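Local coordinates for protein alanine racemase (Oenococcus oeni PSU-1, PDB 3HUR) that belongs to the alanine racemase family, pairing an N-terminal alpha/beta barrel of the TIM type with a C-terminal domain rich in beta strands, in an assembly of four chains, at residues M133-F138 with V351-H356; T347-A352 with I358-Q363; I105-P108 with W112-N115; S161-F166 with A222-Q227. All blocks are in the same frame, centred on the assembly; numbering follows the deposited sequence.

Contact 1 of 4, residues M133-F138 with V351-H356; sequences MTRIGF and VANYSH
Arg135 reaches across to the 351-356 segment and spreads its guanidinium edge-on against the backbone of Tyr354 and Ser355. Two hydrogen bonds carry the contact. Arg135 NH1 donates to Tyr354 O at 2.8 Å, with an N-H...O angle of 162°, and Arg135 NH2 donates to Ser355 O at 2.9 Å, reaching that oxygen from above its carbonyl plane. Both acceptors lie in the guanidinium plane, which fixes the rotation of the group. The bend at chi3 (56°) turns the end of the arginine along these consecutive carbonyls. Two weak bonds add to the grip: Arg135 NH2 to Tyr354 O at 3.2 Å and Arg135 NH1 to the side-chain OD1 of Asn353 at 3.4 Å. The same Asn353 OD1 packs against Arg135 CD at 3.3 Å, the amide plane turned 40° from the guanidinium. Beside the arginine, Thr134 OG1 accepts from Ile136 N at 2.9 Å, forming an ST turn in the loop that presents Arg135. Other copies of the protein close in here: Leu3 of the second subunit packs on Arg135, Tyr354 OH is hydrogen-bonded to Gln320 of that subunit, and the Tyr354 ring meets Tyr271 of the third subunit edge-to-face. The arrangement is one arginine donating to two successive backbone carbonyls, joining a loop of the TIM-type barrel, between strand 123-128 and helix 141-153, to the turn of the beta hairpin 347-364.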
loop_
_atom_site.group_PDB
_atom_site.type_symbol
_atom_site.label_atom_id
_atom_site.label_comp_id
_atom_site.label_asym_id
_atom_site.label_seq_id
_atom_site.Cartn_x
_atom_site.Cartn_y
_atom_site.Cartn_z
ATOM N N MET A 133 -6.932 32.443 11.571
ATOM C CA MET A 133 -6.988 30.970 11.462
ATOM C C MET A 133 -5.964 30.243 12.385
ATOM O O MET A 133 -5.266 29.307 11.968
ATOM C CB MET A 133 -6.765 30.588 9.986
ATOM C CG MET A 133 -7.316 29.230 9.601
ATOM S SD MET A 133 -9.097 29.255 9.343
ATOM C CE MET A 133 -9.137 28.828 7.579
ATOM N N THR A 134 -5.858 30.669 13.637
ATOM C CA THR A 134 -4.787 30.164 14.483
ATOM C C THR A 134 -5.101 30.501 15.904
ATOM O O THR A 134 -6.006 31.300 16.149
ATOM C CB THR A 134 -3.435 30.772 14.095
ATOM O OG1 THR A 134 -2.573 30.793 15.236
ATOM C CG2 THR A 134 -3.592 32.184 13.575
ATOM N N ARG A 135 -4.389 29.881 16.841
ATOM C CA ARG A 135 -4.605 30.152 18.268
ATOM C C ARG A 135 -3.382 30.788 18.922
ATOM O O ARG A 135 -3.366 31.035 20.118
ATOM C CB ARG A 135 -4.988 28.868 18.978
ATOM C CG ARG A 135 -6.172 28.157 18.330
ATOM C CD ARG A 135 -6.289 26.715 18.766
ATOM N NE ARG A 135 -6.367 26.591 20.219
ATOM C CZ ARG A 135 -6.329 25.436 20.879
ATOM N NH1 ARG A 135 -6.223 24.282 20.221
ATOM N NH2 ARG A 135 -6.382 25.441 22.207
ATOM N N ILE A 136 -2.364 31.072 18.117
ATOM C CA ILE A 136 -1.120 31.597 18.619
ATOM C C ILE A 136 -1.160 33.124 18.522
ATOM O O ILE A 136 -1.508 33.695 17.465
ATOM C CB ILE A 136 0.109 31.071 17.811
ATOM C CG1 ILE A 136 -0.003 29.562 17.474
ATOM C CG2 ILE A 136 1.385 31.335 18.590
ATOM C CD1 ILE A 136 1.205 28.980 16.557
ATOM N N GLY A 137 -0.824 33.790 19.625
ATOM C CA GLY A 137 -0.673 35.253 19.610
ATOM C C GLY A 137 -1.928 36.090 19.827
ATOM O O GLY A 137 -2.914 35.631 20.398
ATOM N N PHE A 138 -1.882 37.322 19.336
ATOM C CA PHE A 138 -2.746 38.393 19.808
ATOM C C PHE A 138 -3.860 38.750 18.847
ATOM O O PHE A 138 -3.579 39.087 17.704
ATOM C CB PHE A 138 -1.901 39.638 19.994
ATOM C CG PHE A 138 -0.839 39.505 21.045
ATOM C CD1 PHE A 138 -0.991 40.117 22.280
ATOM C CD2 PHE A 138 0.326 38.790 20.788
ATOM C CE1 PHE A 138 -0.003 40.002 23.253
ATOM C CE2 PHE A 138 1.313 38.669 21.733
ATOM C CZ PHE A 138 1.157 39.272 22.975
ATOM N N VAL A 351 -2.267 18.884 10.786
ATOM C CA VAL A 351 -2.476 19.615 12.047
ATOM C C VAL A 351 -3.639 19.048 12.903
ATOM O O VAL A 351 -4.599 18.529 12.396
ATOM C CB VAL A 351 -2.682 21.142 11.825
ATOM C CG1 VAL A 351 -1.835 21.661 10.627
ATOM C CG2 VAL A 351 -4.104 21.414 11.584
ATOM N N ALA A 352 -3.537 19.150 14.208
ATOM C CA ALA A 352 -4.596 18.672 15.066
ATOM C C ALA A 352 -4.726 19.661 16.182
ATOM O O ALA A 352 -3.737 20.176 16.663
ATOM C CB ALA A 352 -4.277 17.324 15.610
ATOM N N ASN A 353 -5.940 19.987 16.569
ATOM C CA ASN A 353 -6.135 20.959 17.641
ATOM C C ASN A 353 -6.800 20.295 18.815
ATOM O O ASN A 353 -7.793 19.596 18.657
ATOM C CB ASN A 353 -6.931 22.193 17.158
ATOM C CG ASN A 353 -6.063 23.152 16.342
ATOM O OD1 ASN A 353 -5.482 24.095 16.893
ATOM N ND2 ASN A 353 -5.948 22.897 15.022
ATOM N N TYR A 354 -6.232 20.509 19.981
ATOM C CA TYR A 354 -6.780 19.991 21.216
ATOM C C TYR A 354 -6.842 21.108 22.263
ATOM O O TYR A 354 -6.328 22.204 22.064
ATOM C CB TYR A 354 -5.928 18.816 21.748
ATOM C CG TYR A 354 -5.835 17.683 20.786
ATOM C CD1 TYR A 354 -6.884 16.806 20.659
ATOM C CD2 TYR A 354 -4.710 17.500 19.967
ATOM C CE1 TYR A 354 -6.824 15.752 19.753
ATOM C CE2 TYR A 354 -4.639 16.430 19.075
ATOM C CZ TYR A 354 -5.705 15.586 18.962
ATOM O OH TYR A 354 -5.735 14.548 18.099
ATOM N N SER A 355 -7.461 20.798 23.387
ATOM C CA SER A 355 -7.727 21.772 24.406
ATOM C C SER A 355 -6.493 22.629 24.717
ATOM O O SER A 355 -6.541 23.840 24.613
ATOM C CB SER A 355 -8.218 21.049 25.653
ATOM O OG SER A 355 -8.538 21.998 26.647
ATOM N N HIS A 356 -5.379 21.992 25.047
ATOM C CA HIS A 356 -4.160 22.703 25.476
ATOM C C HIS A 356 -2.943 22.584 24.515
ATOM O O HIS A 356 -1.838 23.051 24.841
ATOM C CB HIS A 356 -3.763 22.217 26.888
ATOM C CG HIS A 356 -4.731 22.618 27.971
ATOM N ND1 HIS A 356 -5.450 21.695 28.710
ATOM C CD2 HIS A 356 -5.100 23.843 28.439
ATOM C CE1 HIS A 356 -6.212 22.334 29.588
ATOM N NE2 HIS A 356 -6.015 23.636 29.448
#

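Contact 2 of 4, residues T347-A352 with I358-Q363; sequences TVEEVA and IVDEIQ
Glu349 reaches over the neighbouring strand, and each of its side-chain atoms from CB outward meets Ile362 or Asp360. Glu349 CB lies 4.0 Å from Ile362 CG1. With CG anti to the backbone N (chi1 -177°) and the chain extended beyond it, the side chain slants across the strand pair, bringing Glu349 CG to 3.5 Å from Asp360 OD1. Glu349 CD rests against Ile362 CG1, and Glu349 OE1 comes to 3.7 Å from Ile362 CD1. Glu349 OE2 ends the run 2.5 Å from Asp360 OD1, the carboxylate planes 37° apart. Val351 CG1 flanks Asp360 on the same face of the sheet.

The face bearing Glu350 and Glu361 has a second pair of acids. Their side chains run side by side, the carboxylates nearly coplanar, with Glu350 OE1 and Glu361 OE1 2.9 Å apart, a close approach of two acceptors. A water accepts from Gln363 NE2 at 3.0 Å and donates weakly to Glu350 OE1, while Glu350 OE2 is hydrogen-bonded to Asn291 of the second subunit. Farther along, Ala352 CB packs on Val359 CB at 4.1 Å.

Between the two faces, Val348, Glu350 and Ala352 exchange backbone bonds in both directions with Gln363, Glu361 and Val359, Glu361 N to Glu350 O being 2.8 Å. Ile358 and Val359 also pair in parallel with a strand of the second subunit. This is a regular antiparallel beta hairpin, its sheet continued across a subunit interface.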
loop_
_atom_site.group_PDB
_atom_site.type_symbol
_atom_site.label_atom_id
_atom_site.label_comp_id
_atom_site.label_asym_id
_atom_site.label_seq_id
_atom_site.Cartn_x
_atom_site.Cartn_y
_atom_site.Cartn_z
ATOM N N THR A 347 6.139 17.683 0.265
ATOM C CA THR A 347 5.798 17.550 1.695
ATOM C C THR A 347 4.318 17.480 1.878
ATOM O O THR A 347 3.576 17.950 1.045
ATOM C CB THR A 347 6.290 18.746 2.528
ATOM O OG1 THR A 347 6.049 19.936 1.799
ATOM C CG2 THR A 347 7.771 18.684 2.810
ATOM N N VAL A 348 3.905 16.900 2.997
ATOM C CA VAL A 348 2.531 16.858 3.429
ATOM C C VAL A 348 2.531 17.400 4.861
ATOM O O VAL A 348 3.428 17.116 5.625
ATOM C CB VAL A 348 1.904 15.404 3.374
ATOM C CG1 VAL A 348 2.728 14.390 4.215
ATOM C CG2 VAL A 348 0.422 15.365 3.857
ATOM N N GLU A 349 1.501 18.163 5.202
ATOM C CA GLU A 349 1.286 18.702 6.533
ATOM C C GLU A 349 -0.002 18.192 7.185
ATOM O O GLU A 349 -1.019 18.114 6.547
ATOM C CB GLU A 349 1.181 20.214 6.420
ATOM C CG GLU A 349 1.014 20.949 7.752
ATOM C CD GLU A 349 1.553 22.361 7.672
ATOM O OE1 GLU A 349 1.675 22.862 6.529
ATOM O OE2 GLU A 349 1.895 22.938 8.719
ATOM N N GLU A 350 0.051 17.931 8.479
ATOM C CA GLU A 350 -1.048 17.371 9.254
ATOM C C GLU A 350 -1.124 18.247 10.512
ATOM O O GLU A 350 -0.123 18.402 11.186
ATOM C CB GLU A 350 -0.654 15.913 9.590
ATOM C CG GLU A 350 -1.578 15.028 10.513
ATOM C CD GLU A 350 -1.162 13.480 10.494
ATOM O OE1 GLU A 350 0.054 13.143 10.595
ATOM O OE2 GLU A 350 -2.053 12.584 10.358
ATOM N N VAL A 351 -2.267 18.884 10.786
ATOM C CA VAL A 351 -2.476 19.615 12.047
ATOM C C VAL A 351 -3.639 19.048 12.903
ATOM O O VAL A 351 -4.599 18.529 12.396
ATOM C CB VAL A 351 -2.682 21.142 11.825
ATOM C CG1 VAL A 351 -1.835 21.661 10.627
ATOM C CG2 VAL A 351 -4.104 21.414 11.584
ATOM N N ALA A 352 -3.537 19.150 14.208
ATOM C CA ALA A 352 -4.596 18.672 15.066
ATOM C C ALA A 352 -4.726 19.661 16.182
ATOM O O ALA A 352 -3.737 20.176 16.663
ATOM C CB ALA A 352 -4.277 17.324 15.610
ATOM N N ILE A 358 -1.460 22.108 20.141
ATOM C CA ILE A 358 -1.653 22.164 18.701
ATOM C C ILE A 358 -0.570 21.284 18.132
ATOM O O ILE A 358 0.593 21.503 18.430
ATOM C CB ILE A 358 -1.361 23.551 18.124
ATOM C CG1 ILE A 358 -2.233 24.616 18.771
ATOM C CG2 ILE A 358 -1.497 23.564 16.597
ATOM C CD1 ILE A 358 -1.622 26.029 18.675
ATOM N N VAL A 359 -0.934 20.291 17.331
ATOM C CA VAL A 359 0.036 19.424 16.707
ATOM C C VAL A 359 0.136 19.867 15.260
ATOM O O VAL A 359 -0.884 19.902 14.585
ATOM C CB VAL A 359 -0.409 17.982 16.782
ATOM C CG1 VAL A 359 0.656 17.055 16.194
ATOM C CG2 VAL A 359 -0.711 17.590 18.222
ATOM N N ASP A 360 1.339 20.262 14.821
ATOM C CA ASP A 360 1.602 20.666 13.437
ATOM C C ASP A 360 2.781 19.868 12.827
ATOM O O ASP A 360 3.910 20.302 12.896
ATOM C CB ASP A 360 1.909 22.176 13.353
ATOM C CG ASP A 360 1.857 22.720 11.912
ATOM O OD1 ASP A 360 2.100 21.962 10.964
ATOM O OD2 ASP A 360 1.565 23.926 11.694
ATOM N N GLU A 361 2.503 18.739 12.178
ATOM C CA GLU A 361 3.547 17.848 11.608
ATOM C C GLU A 361 3.763 17.952 10.100
ATOM O O GLU A 361 2.889 17.589 9.352
ATOM C CB GLU A 361 3.149 16.409 11.882
ATOM C CG GLU A 361 4.297 15.410 11.616
ATOM C CD GLU A 361 3.904 13.965 11.852
ATOM O OE1 GLU A 361 2.678 13.658 11.728
ATOM O OE2 GLU A 361 4.836 13.144 12.148
ATOM N N ILE A 362 4.927 18.400 9.647
ATOM C CA ILE A 362 5.243 18.343 8.229
ATOM C C ILE A 362 6.211 17.193 8.001
ATOM O O ILE A 362 7.075 16.948 8.846
ATOM C CB ILE A 362 5.831 19.648 7.705
ATOM C CG1 ILE A 362 4.854 20.786 7.978
ATOM C CG2 ILE A 362 6.020 19.562 6.240
ATOM C CD1 ILE A 362 5.252 22.174 7.399
ATOM N N GLN A 363 6.050 16.502 6.861
ATOM C CA GLN A 363 6.830 15.332 6.508
ATOM C C GLN A 363 7.092 15.252 5.021
ATOM O O GLN A 363 6.259 15.673 4.246
ATOM C CB GLN A 363 6.098 14.072 6.920
ATOM C CG GLN A 363 6.248 13.730 8.350
ATOM C CD GLN A 363 5.536 12.431 8.710
ATOM O OE1 GLN A 363 6.157 11.485 9.204
ATOM N NE2 GLN A 363 4.253 12.376 8.459
HETATM O O HOH W 1 2.210 10.587 9.632
#

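Contact 3 of 4, residues I105-P108 with W112-N115; sequences ITIP and WLQN
Trp112, Ile107 and Pro108 build most of this buried contact, which packs strand 103-107 of the TIM-type barrel against the short helix 110-114 following it, the first half of a beta-alpha-beta unit completed by strand 123-128. No hydrogen bond crosses between the two segments; the surfaces that meet are apolar.

Trp112 presents its indole to three residues of the strand and its exit. A chi1 of -179° sets the indole opposite the backbone N, and the side chain turns back from the helix toward the strand. Pro108 lies over one face of the five-membered ring: its CD makes a CH-pi contact at 3.8 Å from the ring centroid, 20° off the normal. The two side chains cross at about a right angle. Pro108 CG and CD both touch the indole, Pro108 CG reaching Trp112 CG at 3.6 Å. At the far end of the bicycle, Ile105 CD1 meets Trp112 CZ2 obliquely at 3.8 Å. The indole nitrogen is used outside the pair, NE1 being hydrogen-bonded to Trp90 O, while the rings of Trp90 and Tyr92 also meet Trp112; together these fix how the indole is turned.

Ile107 touches both Trp112 and Leu113 through its methyl CG2, which lies 3.9 Å from Trp112 CE3. Leu113 in turn continues the apolar layer toward Ala147 and Ile151 of helix 141-153. The longer branch of Ile107 also takes part: its CD1 sits 4.0 Å from Leu113 CD1, while CG2 approaches Leu113 CG at 3.8 Å.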
loop_
_atom_site.group_PDB
_atom_site.type_symbol
_atom_site.label_atom_id
_atom_site.label_comp_id
_atom_site.label_asym_id
_atom_site.label_seq_id
_atom_site.Cartn_x
_atom_site.Cartn_y
_atom_site.Cartn_z
ATOM N N ILE A 105 12.246 33.988 19.400
ATOM C CA ILE A 105 11.062 33.207 19.765
ATOM C C ILE A 105 9.779 34.036 19.584
ATOM O O ILE A 105 9.829 35.260 19.477
ATOM C CB ILE A 105 11.154 32.624 21.187
ATOM C CG1 ILE A 105 11.060 33.704 22.270
ATOM C CG2 ILE A 105 12.467 31.806 21.362
ATOM C CD1 ILE A 105 11.052 33.113 23.661
ATOM N N THR A 106 8.648 33.336 19.484
ATOM C CA THR A 106 7.348 33.939 19.298
ATOM C C THR A 106 6.742 34.277 20.667
ATOM O O THR A 106 6.907 33.534 21.627
ATOM C CB THR A 106 6.385 33.026 18.499
ATOM O OG1 THR A 106 6.526 33.259 17.095
ATOM C CG2 THR A 106 4.968 33.308 18.848
ATOM N N ILE A 107 6.083 35.432 20.747
ATOM C CA ILE A 107 5.339 35.778 21.921
ATOM C C ILE A 107 3.945 35.226 21.696
ATOM O O ILE A 107 3.270 35.608 20.737
ATOM C CB ILE A 107 5.228 37.285 22.152
ATOM C CG1 ILE A 107 6.608 37.927 22.228
ATOM C CG2 ILE A 107 4.477 37.506 23.449
ATOM C CD1 ILE A 107 6.597 39.414 22.548
ATOM N N PRO A 108 3.508 34.331 22.576
ATOM C CA PRO A 108 2.286 33.619 22.307
ATOM C C PRO A 108 1.033 34.260 22.866
ATOM O O PRO A 108 -0.063 33.966 22.372
ATOM C CB PRO A 108 2.531 32.282 23.012
ATOM C CG PRO A 108 3.297 32.662 24.186
ATOM C CD PRO A 108 4.244 33.717 23.688
ATOM N N TRP A 112 1.980 35.549 28.968
ATOM C CA TRP A 112 3.370 35.091 28.836
ATOM C C TRP A 112 4.367 36.230 29.033
ATOM O O TRP A 112 5.387 36.061 29.683
ATOM C CB TRP A 112 3.567 34.422 27.452
ATOM C CG TRP A 112 4.960 33.878 27.189
ATOM C CD1 TRP A 112 5.369 32.586 27.318
ATOM C CD2 TRP A 112 6.113 34.621 26.763
ATOM N NE1 TRP A 112 6.693 32.478 26.998
ATOM C CE2 TRP A 112 7.177 33.712 26.667
ATOM C CE3 TRP A 112 6.353 35.968 26.484
ATOM C CZ2 TRP A 112 8.446 34.098 26.285
ATOM C CZ3 TRP A 112 7.615 36.347 26.106
ATOM C CH2 TRP A 112 8.645 35.416 26.004
ATOM N N LEU A 113 4.070 37.386 28.441
ATOM C CA LEU A 113 4.926 38.600 28.548
ATOM C C LEU A 113 4.909 39.196 29.933
ATOM O O LEU A 113 5.932 39.630 30.427
ATOM C CB LEU A 113 4.467 39.697 27.583
ATOM C CG LEU A 113 5.260 39.915 26.304
ATOM C CD1 LEU A 113 4.701 41.142 25.553
ATOM C CD2 LEU A 113 6.733 40.076 26.618
ATOM N N GLN A 114 3.734 39.240 30.537
ATOM C CA GLN A 114 3.589 39.820 31.872
ATOM C C GLN A 114 4.344 39.002 32.886
ATOM O O GLN A 114 4.941 39.569 33.789
ATOM C CB GLN A 114 2.112 39.921 32.294
ATOM C CG GLN A 114 1.303 40.879 31.443
ATOM C CD GLN A 114 -0.198 40.682 31.586
ATOM O OE1 GLN A 114 -0.662 39.690 32.153
ATOM N NE2 GLN A 114 -0.963 41.622 31.049
ATOM N N ASN A 115 4.320 37.675 32.730
ATOM C CA ASN A 115 4.962 36.752 33.685
ATOM C C ASN A 115 6.387 36.354 33.298
ATOM O O ASN A 115 6.994 35.500 33.967
ATOM C CB ASN A 115 4.110 35.480 33.870
ATOM C CG ASN A 115 2.703 35.769 34.436
ATOM O OD1 ASN A 115 2.545 36.183 35.592
ATOM N ND2 ASN A 115 1.686 35.533 33.622
#

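Contact 4 of 4, residues S161-F166 with A222-Q227; sequences SVYTHF and AIRPGQ. With SO4 (sulfate ion), chain B.
Arg224 NH2 donates to Thr164 O in a short, nearly straight hydrogen bond of 2.6 Å with an N-H...O angle of 170°. The oxygen lies in the guanidinium plane, whereas the nitrogen is tilted 31° from the carbonyl plane. A second tie comes from Ser202, whose OG accepts from Arg224 NE, so the guanidinium is held at two of its nitrogens. Tyr163 packs on one of its faces: CB is 3.9 Å from Arg224 NH2 and CD2 4.0 Å from Arg224 NH1, the phenol ring standing almost upright, 79° from the guanidinium plane. His165 CB adds a contact of 4.0 Å to Arg224 NH1. Both segments leave strands of the parallel TIM-type barrel, 157-163 and 222-223, and strand 201-202 with Ser202 follows 157-163 in the sheet. Arg224 links the chain following the two strands. Beyond it, the chain turns its backbone nitrogens to a sulfate ion, probably a component of the crystallisation solution. Gln227 N donates to sulfate O1 at 3.3 Å, Gly226 N gives sulfate O4 a weak bond at 3.1 Å, and Ser206 OG is also hydrogen-bonded to the ion. Gln227 CG lies beside sulfate O1 at 3.3 Å.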
loop_
_atom_site.group_PDB
_atom_site.type_symbol
_atom_site.label_atom_id
_atom_site.label_comp_id
_atom_site.label_asym_id
_atom_site.label_seq_id
_atom_site.Cartn_x
_atom_site.Cartn_y
_atom_site.Cartn_z
ATOM N N SER A 161 10.139 41.023 15.020
ATOM C CA SER A 161 9.092 41.070 13.993
ATOM C C SER A 161 7.744 41.221 14.646
ATOM O O SER A 161 7.541 40.740 15.767
ATOM C CB SER A 161 9.066 39.775 13.133
ATOM O OG SER A 161 8.779 40.032 11.752
ATOM N N VAL A 162 6.826 41.864 13.931
ATOM C CA VAL A 162 5.419 41.804 14.234
ATOM C C VAL A 162 4.837 41.221 12.984
ATOM O O VAL A 162 5.037 41.780 11.888
ATOM C CB VAL A 162 4.788 43.194 14.471
ATOM C CG1 VAL A 162 3.285 43.044 14.727
ATOM C CG2 VAL A 162 5.483 43.898 15.612
ATOM N N TYR A 163 4.125 40.101 13.124
ATOM C CA TYR A 163 3.890 39.249 11.968
ATOM C C TYR A 163 2.562 38.509 11.988
ATOM O O TYR A 163 1.965 38.305 13.039
ATOM C CB TYR A 163 5.041 38.227 11.834
ATOM C CG TYR A 163 4.924 37.055 12.764
ATOM C CD1 TYR A 163 5.248 37.183 14.088
ATOM C CD2 TYR A 163 4.426 35.836 12.325
ATOM C CE1 TYR A 163 5.085 36.148 14.974
ATOM C CE2 TYR A 163 4.289 34.764 13.203
ATOM C CZ TYR A 163 4.637 34.927 14.532
ATOM O OH TYR A 163 4.501 33.889 15.441
ATOM N N THR A 164 2.137 38.105 10.787
ATOM C CA THR A 164 0.959 37.259 10.588
ATOM C C THR A 164 1.134 36.495 9.280
ATOM O O THR A 164 2.087 36.720 8.544
ATOM C CB THR A 164 -0.314 38.141 10.430
ATOM O OG1 THR A 164 -1.503 37.368 10.632
ATOM C CG2 THR A 164 -0.369 38.792 9.033
ATOM N N HIS A 165 0.178 35.660 8.923
ATOM C CA HIS A 165 0.143 35.179 7.520
ATOM C C HIS A 165 -1.271 34.826 7.168
ATOM O O HIS A 165 -2.092 34.544 8.062
ATOM C CB HIS A 165 0.957 33.894 7.349
ATOM C CG HIS A 165 0.337 32.736 8.057
ATOM N ND1 HIS A 165 -0.322 31.733 7.388
ATOM C CD2 HIS A 165 0.159 32.501 9.381
ATOM C CE1 HIS A 165 -0.834 30.893 8.275
ATOM N NE2 HIS A 165 -0.567 31.346 9.490
ATOM N N PHE A 166 -1.488 34.734 5.866
ATOM C CA PHE A 166 -2.785 34.539 5.275
ATOM C C PHE A 166 -2.976 33.071 4.912
ATOM O O PHE A 166 -2.240 32.539 4.128
ATOM C CB PHE A 166 -2.909 35.452 4.033
ATOM C CG PHE A 166 -2.803 36.922 4.380
ATOM C CD1 PHE A 166 -3.904 37.618 4.886
ATOM C CD2 PHE A 166 -1.601 37.596 4.288
ATOM C CE1 PHE A 166 -3.796 38.964 5.280
ATOM C CE2 PHE A 166 -1.505 38.940 4.653
ATOM C CZ PHE A 166 -2.613 39.622 5.144
ATOM N N ALA A 222 9.649 42.140 5.404
ATOM C CA ALA A 222 10.311 40.851 5.647
ATOM C C ALA A 222 9.395 39.726 5.186
ATOM O O ALA A 222 8.360 39.426 5.831
ATOM C CB ALA A 222 10.636 40.667 7.109
ATOM N N ILE A 223 9.786 39.122 4.066
ATOM C CA ILE A 223 9.102 37.956 3.541
ATOM C C ILE A 223 9.644 36.643 4.145
ATOM O O ILE A 223 10.766 36.592 4.639
ATOM C CB ILE A 223 9.127 37.932 2.013
ATOM C CG1 ILE A 223 10.534 37.741 1.445
ATOM C CG2 ILE A 223 8.494 39.211 1.463
ATOM C CD1 ILE A 223 10.532 37.482 -0.112
ATOM N N ARG A 224 8.792 35.617 4.132
ATOM C CA ARG A 224 9.032 34.325 4.788
ATOM C C ARG A 224 8.815 33.155 3.848
ATOM O O ARG A 224 7.950 32.340 4.072
ATOM C CB ARG A 224 8.085 34.189 5.961
ATOM C CG ARG A 224 8.525 34.986 7.131
ATOM C CD ARG A 224 7.650 34.645 8.326
ATOM N NE ARG A 224 6.637 35.669 8.301
ATOM C CZ ARG A 224 5.330 35.519 8.376
ATOM N NH1 ARG A 224 4.731 34.377 8.616
ATOM N NH2 ARG A 224 4.632 36.611 8.266
ATOM N N PRO A 225 9.584 33.077 2.765
ATOM C CA PRO A 225 9.402 31.982 1.818
ATOM C C PRO A 225 9.807 30.635 2.400
ATOM O O PRO A 225 10.887 30.508 2.937
ATOM C CB PRO A 225 10.324 32.362 0.681
ATOM C CG PRO A 225 11.272 33.274 1.263
ATOM C CD PRO A 225 10.586 34.024 2.286
ATOM N N GLY A 226 8.892 29.676 2.343
ATOM C CA GLY A 226 9.125 28.291 2.810
ATOM C C GLY A 226 9.027 27.319 1.653
ATOM O O GLY A 226 9.965 27.161 0.906
ATOM N N GLN A 227 7.872 26.719 1.462
ATOM C CA GLN A 227 7.741 25.659 0.491
ATOM C C GLN A 227 8.185 26.030 -0.885
ATOM O O GLN A 227 8.536 25.136 -1.681
ATOM C CB GLN A 227 6.322 25.255 0.300
ATOM C CG GLN A 227 5.687 24.565 1.388
ATOM C CD GLN A 227 4.417 23.880 0.901
ATOM O OE1 GLN A 227 3.347 24.076 1.470
ATOM N NE2 GLN A 227 4.541 23.057 -0.151
HETATM S S SO4 B . 4.976 28.670 3.556
HETATM O O1 SO4 B . 5.123 27.302 3.128
HETATM O O2 SO4 B . 3.610 29.123 3.555
HETATM O O3 SO4 B . 5.355 28.754 4.935
HETATM O O4 SO4 B . 5.770 29.409 2.586
#

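In the fold
Contacts 1 and 2 share Val351 and Ala352, their centres about 13 Å apart; Ile136 CG1 packs on Ile358 CD1 at 4.1 Å, adding to the join between barrel loop and hairpin. Contact 3 meets contact 1 through a probable hydrogen bond from Gly137 N to Pro108 O at 2.9 Å, and contact 4 through a probable one between Thr106 OG1 and Tyr163 OH at 2.7 Å, both on the barrel side. Contacts 2 and 3 do not touch, with nearest atoms about 9 Å apart. Contact 4, whose sulfate is held by the backbone N of Gly226 and Gln227, packs on contact 2 where Gln227 NE2 lies 4.0 Å from Thr347 OG1. A separate sulfate lies about 5 Å from the Gln363 side chain.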